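Local coordinates for protein Exo-poly-alpha-D-galacturonosidase (Thermotoga maritima, PDB 3JUR) that probably hydrolyses the glycosidic bonds of polygalacturonate as a hyperthermoactive exopolygalacturonase of glycosyl hydrolase family 28, built as a parallel beta-helix, at residues D[8-13]-D[280-285]; D[239-242]-D[248-251]; D[299-304]-D[339-344]. One frame throughout, in Å; residues are numbered along the deposited sequence.

Interaction 1: D[8-13]-D[280-285]; sequences KKIEEE and SEYILV
The Tyr-282 ring carries Glu-13 CG over one face, a CH-pi contact 4.1 Å from the ring centroid and 29° off its normal, while Ile-10 CG2 comes to the ring edge, 4.0 Å from Tyr-282 CD1. Tyr-248 of the preceding coil lies towards the same face as Glu-13, its ring nearly parallel to that of Tyr-282. The setting is the outer wall of the right-handed parallel beta-helix of family 28: helix 6-16 is laid across the coils, so that its segment 8-13 runs almost at right angles (97°) to strand 280-285. A second flat group, the Glu-11 carboxylate, has Leu-284 CD1 over one of its faces, 3.7 Å from Glu-11 CD, with Leu-284 CD2 over the same side towards OE2. The Glu-11 chain reaches there extended, with CG anti to the backbone N (chi1 167°). This buried acid is satisfied by two salt bridges, OE1 to Arg-315 and OE2 to Arg-286, so the helix is fastened by charge to two successive coils beside the apolar patch. With the carboxylate gone, as in an alanine, Arg-286 and Arg-315 would probably be left without their common counter-charge and the Leu-284 methyls without part of their cover. Ile-10 and Leu-284 also reach Val-313 on the next strand, extending the apolar seam. Glu-13 takes a different course from Glu-11: its CG, again anti to the backbone N, lies 3.6 Å from Tyr-282 CE1, and the bend beyond it takes the carboxylate on to Tyr-248 OH, to which OE2 is hydrogen-bonded.

Interaction 2: D[239-242]-D[248-251]; sequences DGID and YMLI
Ile-241 is met by two side chains of segment 248-251, Met-249 and Ile-251, in a small, wholly apolar and fully buried contact. Along that segment, the chain first turns a corner at Tyr-248, whose ring stays on the outside with Glu-13 and Tyr-282. Met-249 then points inward. Its side chain is extended throughout, with CG anti to the backbone N (chi1 -179°), which carries the terminal methyl across the interior until CE lies 3.7 Å from Ile-241 CG2; the two side chains meet at a slant. Leu-250 alternates to the other side of the strand, where it packs on Leu-284 of the next coil. Ile-251 faces inward again and meets Ile-241 tip to tip, with both branches engaged: Ile-251 CG2 is 3.7 Å from Ile-241 CD1, and Ile-251 CD1 is 3.9 Å from Ile-241 CG2. One methyl of Ile-241, CG2, is therefore shared by the two inward residues. Ile-226, earlier on the coil of Ile-241, touches both Ile-241 and Met-249, and Val-285 of the following coil packs on Ile-251. Inward aliphatic side chains that meet across the interior, here between the end of one coil and the start of the next, are characteristic of the parallel beta-helix; they back the loop bearing Asp-239, which with Asp-260 beside it is probably part of the acidic cluster of the family 28 active site.

Interaction 3: D[299-304]-D[339-344]; sequences LVIGSE and ENIFFI
Leu-299 and Phe-343 face each other across the interior of the parallel beta-helix, in which strands 299-301 and 339-344 belong to different walls and run nearly antiparallel (169°), their axes 10.0 Å apart. Leu-299 CB approaches Phe-343 CE1 to 3.8 Å, obliquely to the ring. Both residues point inward; with CG anti to the backbone N in each (chi1 -174° in Leu-299, -164° in Phe-343), the side chains slide past one another in opposite directions. Ala-314, on the strand of the intervening coil, touches both of them.

The purely aliphatic part is looser and centres on one methyl, Ile-341 CG2, which Ile-301 CD1 approaches to 4.2 Å and Leu-299 CD2 more distantly. Beyond Ile-301 the chain passes on through Gly-302, at backbone angles that by themselves call for a residue without a side chain. Phe-342, by alternation, turns outward, stacking on Phe-377 and packing under helix 6-16. Inside, at the tip of the leucine, Leu-299 CD2 lies 4.0 Å from Phe-343 CD1.

From the N terminus, helix 6-16 enters first and waits some 270 residues for its partner: interaction 1 closes that long loop when strand 280-291 passes beneath the helix. Interaction 2 opens and closes within this span, a short loop at the passage from one coil to the next. Interaction 3 follows in series, closing a loop of 34 residues when strand 337-349, two coils on, comes to face strand 299-301. Neighbouring strands join interactions 1 and 2 through probable hydrogen bonds of Leu-284 with Met-249 and Ile-251. Interaction 1 meets interaction 3 where Ile-10 packs on Phe-342. Thus helix 6-16 clasps the outside of coils whose interior interactions 2 and 3 fill.

Interaction 1: D[8-13]-D[280-285]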
# COMPACT_ATOMS: atom_id res chain seq x y z
N LYS D 8 14.86 15.64 -21.29
CA LYS D 8 16.21 15.37 -21.78
C LYS D 8 16.58 16.30 -22.93
O LYS D 8 17.67 16.87 -22.93
CB LYS D 8 16.36 13.90 -22.19
CG LYS D 8 17.77 13.52 -22.67
CD LYS D 8 17.79 12.12 -23.24
CE LYS D 8 18.97 11.89 -24.18
NZ LYS D 8 20.13 11.29 -23.46
N LYS D 9 15.66 16.48 -23.88
CA LYS D 9 15.89 17.38 -25.03
C LYS D 9 16.10 18.83 -24.60
O LYS D 9 16.92 19.53 -25.18
CB LYS D 9 14.73 17.30 -26.05
CG LYS D 9 14.48 15.92 -26.65
CD LYS D 9 15.47 15.59 -27.75
CE LYS D 9 15.35 14.14 -28.18
NZ LYS D 9 16.42 13.76 -29.15
N ILE D 10 15.37 19.27 -23.58
CA ILE D 10 15.55 20.63 -23.07
C ILE D 10 16.92 20.77 -22.39
O ILE D 10 17.64 21.74 -22.65
CB ILE D 10 14.38 21.07 -22.15
CG1 ILE D 10 13.07 21.08 -22.95
CG2 ILE D 10 14.63 22.48 -21.58
CD1 ILE D 10 11.83 21.15 -22.10
N GLU D 11 17.30 19.79 -21.56
CA GLU D 11 18.61 19.78 -20.91
C GLU D 11 19.75 19.82 -21.94
O GLU D 11 20.75 20.52 -21.75
CB GLU D 11 18.75 18.60 -19.93
CG GLU D 11 20.18 18.35 -19.45
CD GLU D 11 20.28 17.60 -18.12
OE1 GLU D 11 19.26 17.06 -17.65
OE2 GLU D 11 21.39 17.56 -17.54
N GLU D 12 19.57 19.09 -23.04
CA GLU D 12 20.51 19.07 -24.16
C GLU D 12 20.69 20.46 -24.73
O GLU D 12 21.81 20.94 -24.90
CB GLU D 12 19.97 18.19 -25.28
CG GLU D 12 20.87 17.08 -25.71
CD GLU D 12 20.50 15.78 -25.05
OE1 GLU D 12 20.81 15.64 -23.85
OE2 GLU D 12 19.88 14.92 -25.71
N GLU D 13 19.56 21.09 -25.05
CA GLU D 13 19.50 22.43 -25.63
C GLU D 13 20.21 23.46 -24.74
O GLU D 13 20.99 24.28 -25.24
CB GLU D 13 18.03 22.80 -25.89
CG GLU D 13 17.78 24.25 -26.29
CD GLU D 13 18.31 24.62 -27.67
OE1 GLU D 13 18.68 23.72 -28.45
OE2 GLU D 13 18.35 25.83 -27.97
N SER D 280 12.29 34.23 -18.34
CA SER D 280 13.39 33.34 -17.99
C SER D 280 13.08 32.01 -18.68
O SER D 280 11.95 31.52 -18.61
CB SER D 280 13.49 33.12 -16.48
OG SER D 280 14.41 34.01 -15.88
N GLU D 281 14.08 31.46 -19.36
CA GLU D 281 13.89 30.24 -20.13
C GLU D 281 15.20 29.49 -20.35
O GLU D 281 16.28 30.09 -20.40
CB GLU D 281 13.20 30.54 -21.48
CG GLU D 281 13.95 31.51 -22.37
CD GLU D 281 13.27 31.75 -23.71
OE1 GLU D 281 13.64 32.75 -24.38
OE2 GLU D 281 12.39 30.94 -24.08
N TYR D 282 15.09 28.17 -20.47
CA TYR D 282 16.24 27.29 -20.67
C TYR D 282 17.21 27.40 -19.49
O TYR D 282 18.36 27.80 -19.63
CB TYR D 282 16.93 27.58 -22.01
CG TYR D 282 16.09 27.20 -23.21
CD1 TYR D 282 15.67 25.88 -23.40
CD2 TYR D 282 15.73 28.14 -24.18
CE1 TYR D 282 14.91 25.51 -24.51
CE2 TYR D 282 14.97 27.78 -25.30
CZ TYR D 282 14.56 26.46 -25.44
OH TYR D 282 13.81 26.07 -26.53
N ILE D 283 16.68 27.06 -18.31
CA ILE D 283 17.43 27.06 -17.06
C ILE D 283 17.55 25.62 -16.58
O ILE D 283 16.53 24.92 -16.44
CB ILE D 283 16.73 27.89 -15.93
CG1 ILE D 283 16.14 29.23 -16.44
CG2 ILE D 283 17.68 28.10 -14.73
CD1 ILE D 283 17.14 30.24 -16.93
N LEU D 284 18.78 25.19 -16.35
CA LEU D 284 19.07 23.84 -15.88
C LEU D 284 19.60 23.91 -14.46
O LEU D 284 20.59 24.60 -14.19
CB LEU D 284 20.06 23.14 -16.82
CG LEU D 284 20.50 21.71 -16.50
CD1 LEU D 284 19.30 20.74 -16.50
CD2 LEU D 284 21.55 21.26 -17.49
N VAL D 285 18.92 23.23 -13.54
CA VAL D 285 19.30 23.18 -12.13
C VAL D 285 19.54 21.71 -11.77
O VAL D 285 18.58 20.93 -11.70
CB VAL D 285 18.18 23.78 -11.24
CG1 VAL D 285 18.58 23.79 -9.75
CG2 VAL D 285 17.83 25.19 -11.72

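Interaction 2: D[239-242]-D[248-251]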
# COMPACT_ATOMS: atom_id res chain seq x y z
N ASP D 239 17.20 35.06 -0.59
CA ASP D 239 17.13 34.11 -1.70
C ASP D 239 18.55 33.73 -2.10
O ASP D 239 19.45 34.57 -2.09
CB ASP D 239 16.43 34.73 -2.92
CG ASP D 239 14.98 35.14 -2.66
OD1 ASP D 239 14.53 35.18 -1.49
OD2 ASP D 239 14.28 35.42 -3.65
N GLY D 240 18.75 32.47 -2.49
CA GLY D 240 20.07 32.00 -2.91
C GLY D 240 20.43 32.49 -4.30
O GLY D 240 21.32 33.33 -4.48
N ILE D 241 19.72 31.96 -5.30
CA ILE D 241 19.92 32.36 -6.68
C ILE D 241 18.58 32.70 -7.33
O ILE D 241 17.65 31.87 -7.34
CB ILE D 241 20.65 31.26 -7.50
CG1 ILE D 241 21.99 30.89 -6.85
CG2 ILE D 241 20.87 31.74 -8.94
CD1 ILE D 241 22.66 29.66 -7.44
N ASP D 242 18.51 33.92 -7.88
CA ASP D 242 17.32 34.46 -8.55
C ASP D 242 17.55 34.77 -10.03
O ASP D 242 17.80 35.92 -10.38
CB ASP D 242 16.88 35.76 -7.88
CG ASP D 242 16.60 35.60 -6.42
OD1 ASP D 242 15.40 35.62 -6.06
OD2 ASP D 242 17.57 35.46 -5.64
N TYR D 248 19.41 30.49 -20.97
CA TYR D 248 20.55 29.56 -20.98
C TYR D 248 21.41 29.71 -19.75
O TYR D 248 22.42 30.44 -19.75
CB TYR D 248 21.40 29.69 -22.26
CG TYR D 248 20.65 29.46 -23.54
CD1 TYR D 248 20.02 28.24 -23.79
CD2 TYR D 248 20.60 30.44 -24.53
CE1 TYR D 248 19.33 28.01 -24.98
CE2 TYR D 248 19.92 30.22 -25.73
CZ TYR D 248 19.28 29.01 -25.94
OH TYR D 248 18.60 28.78 -27.11
N MET D 249 21.00 29.03 -18.69
CA MET D 249 21.69 29.09 -17.42
C MET D 249 21.82 27.70 -16.83
O MET D 249 20.90 26.88 -16.94
CB MET D 249 20.94 30.02 -16.46
CG MET D 249 21.59 30.19 -15.09
SD MET D 249 20.89 31.60 -14.22
CE MET D 249 21.53 31.35 -12.59
N LEU D 250 22.97 27.45 -16.21
CA LEU D 250 23.23 26.22 -15.48
C LEU D 250 23.57 26.52 -14.04
O LEU D 250 24.40 27.39 -13.75
CB LEU D 250 24.37 25.43 -16.15
CG LEU D 250 24.94 24.22 -15.41
CD1 LEU D 250 23.88 23.11 -15.24
CD2 LEU D 250 26.18 23.70 -16.14
N ILE D 251 22.89 25.83 -13.13
CA ILE D 251 23.18 25.90 -11.70
C ILE D 251 23.40 24.45 -11.27
O ILE D 251 22.48 23.64 -11.32
CB ILE D 251 22.01 26.49 -10.87
CG1 ILE D 251 21.65 27.91 -11.36
CG2 ILE D 251 22.35 26.48 -9.38
CD1 ILE D 251 20.27 28.42 -10.89

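Interaction 3: D[299-304]-D[339-344]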
# COMPACT_ATOMS: atom_id res chain seq x y z
N LEU D 299 13.12 24.41 -5.38
CA LEU D 299 13.00 25.00 -6.71
C LEU D 299 11.71 25.80 -6.77
O LEU D 299 10.62 25.25 -6.61
CB LEU D 299 13.01 23.95 -7.82
CG LEU D 299 13.03 24.66 -9.19
CD1 LEU D 299 14.47 25.06 -9.61
CD2 LEU D 299 12.33 23.89 -10.26
N VAL D 300 11.84 27.10 -7.01
CA VAL D 300 10.71 28.01 -6.95
C VAL D 300 10.55 28.78 -8.26
O VAL D 300 11.54 29.19 -8.88
CB VAL D 300 10.85 28.97 -5.74
CG1 VAL D 300 9.59 29.84 -5.55
CG2 VAL D 300 11.10 28.19 -4.47
N ILE D 301 9.31 28.94 -8.71
CA ILE D 301 9.01 29.82 -9.84
C ILE D 301 8.09 30.94 -9.33
O ILE D 301 7.09 30.66 -8.66
CB ILE D 301 8.34 29.08 -11.05
CG1 ILE D 301 8.95 27.69 -11.34
CG2 ILE D 301 8.38 29.97 -12.30
CD1 ILE D 301 10.39 27.69 -11.83
N GLY D 302 8.45 32.19 -9.62
CA GLY D 302 7.64 33.35 -9.22
C GLY D 302 8.06 33.98 -7.91
O GLY D 302 9.09 33.62 -7.35
N SER D 303 7.26 34.92 -7.37
CA SER D 303 5.96 35.31 -7.93
C SER D 303 6.09 36.32 -9.07
O SER D 303 5.13 36.59 -9.79
CB SER D 303 5.09 35.91 -6.84
OG SER D 303 5.53 37.22 -6.52
N GLU D 304 7.28 36.90 -9.20
CA GLU D 304 7.53 37.87 -10.25
C GLU D 304 7.85 37.11 -11.54
O GLU D 304 9.00 36.94 -11.89
CB GLU D 304 8.66 38.82 -9.86
CG GLU D 304 8.45 39.55 -8.53
CD GLU D 304 9.13 38.88 -7.34
OE1 GLU D 304 9.27 37.64 -7.33
OE2 GLU D 304 9.54 39.60 -6.42
N GLU D 339 5.28 27.58 -17.49
CA GLU D 339 4.98 26.38 -18.27
C GLU D 339 6.23 25.60 -18.68
O GLU D 339 7.31 26.17 -18.79
CB GLU D 339 4.14 26.71 -19.52
CG GLU D 339 4.82 27.60 -20.54
CD GLU D 339 3.96 27.82 -21.77
OE1 GLU D 339 2.71 27.79 -21.65
OE2 GLU D 339 4.52 28.04 -22.86
N ASN D 340 6.06 24.30 -18.91
CA ASN D 340 7.16 23.40 -19.23
C ASN D 340 8.23 23.45 -18.14
O ASN D 340 9.39 23.79 -18.39
CB ASN D 340 7.75 23.71 -20.61
CG ASN D 340 7.18 22.83 -21.71
OD1 ASN D 340 6.29 22.01 -21.47
ND2 ASN D 340 7.70 22.99 -22.92
N ILE D 341 7.80 23.14 -16.92
CA ILE D 341 8.68 23.07 -15.76
C ILE D 341 8.84 21.58 -15.43
O ILE D 341 7.85 20.87 -15.24
CB ILE D 341 8.11 23.85 -14.53
CG1 ILE D 341 7.59 25.24 -14.93
CG2 ILE D 341 9.16 23.94 -13.40
CD1 ILE D 341 8.66 26.21 -15.50
N PHE D 342 10.09 21.13 -15.38
CA PHE D 342 10.40 19.71 -15.22
C PHE D 342 11.20 19.48 -13.95
O PHE D 342 12.31 19.99 -13.81
CB PHE D 342 11.18 19.19 -16.43
CG PHE D 342 10.40 19.24 -17.71
CD1 PHE D 342 9.70 18.13 -18.15
CD2 PHE D 342 10.35 20.41 -18.46
CE1 PHE D 342 8.97 18.17 -19.34
CE2 PHE D 342 9.61 20.46 -19.64
CZ PHE D 342 8.93 19.35 -20.08
N PHE D 343 10.62 18.71 -13.04
CA PHE D 343 11.18 18.45 -11.71
C PHE D 343 11.42 16.95 -11.63
O PHE D 343 10.52 16.19 -11.26
CB PHE D 343 10.18 18.93 -10.64
CG PHE D 343 10.77 19.09 -9.27
CD1 PHE D 343 11.67 20.12 -8.99
CD2 PHE D 343 10.42 18.22 -8.24
CE1 PHE D 343 12.21 20.27 -7.70
CE2 PHE D 343 10.95 18.35 -6.97
CZ PHE D 343 11.84 19.39 -6.69
N ILE D 344 12.63 16.52 -12.01
CA ILE D 344 12.93 15.11 -12.30
C ILE D 344 14.04 14.56 -11.42
O ILE D 344 15.08 15.20 -11.26
CB ILE D 344 13.40 14.94 -13.78
CG1 ILE D 344 12.50 15.71 -14.76
CG2 ILE D 344 13.53 13.46 -14.18
CD1 ILE D 344 11.06 15.24 -14.82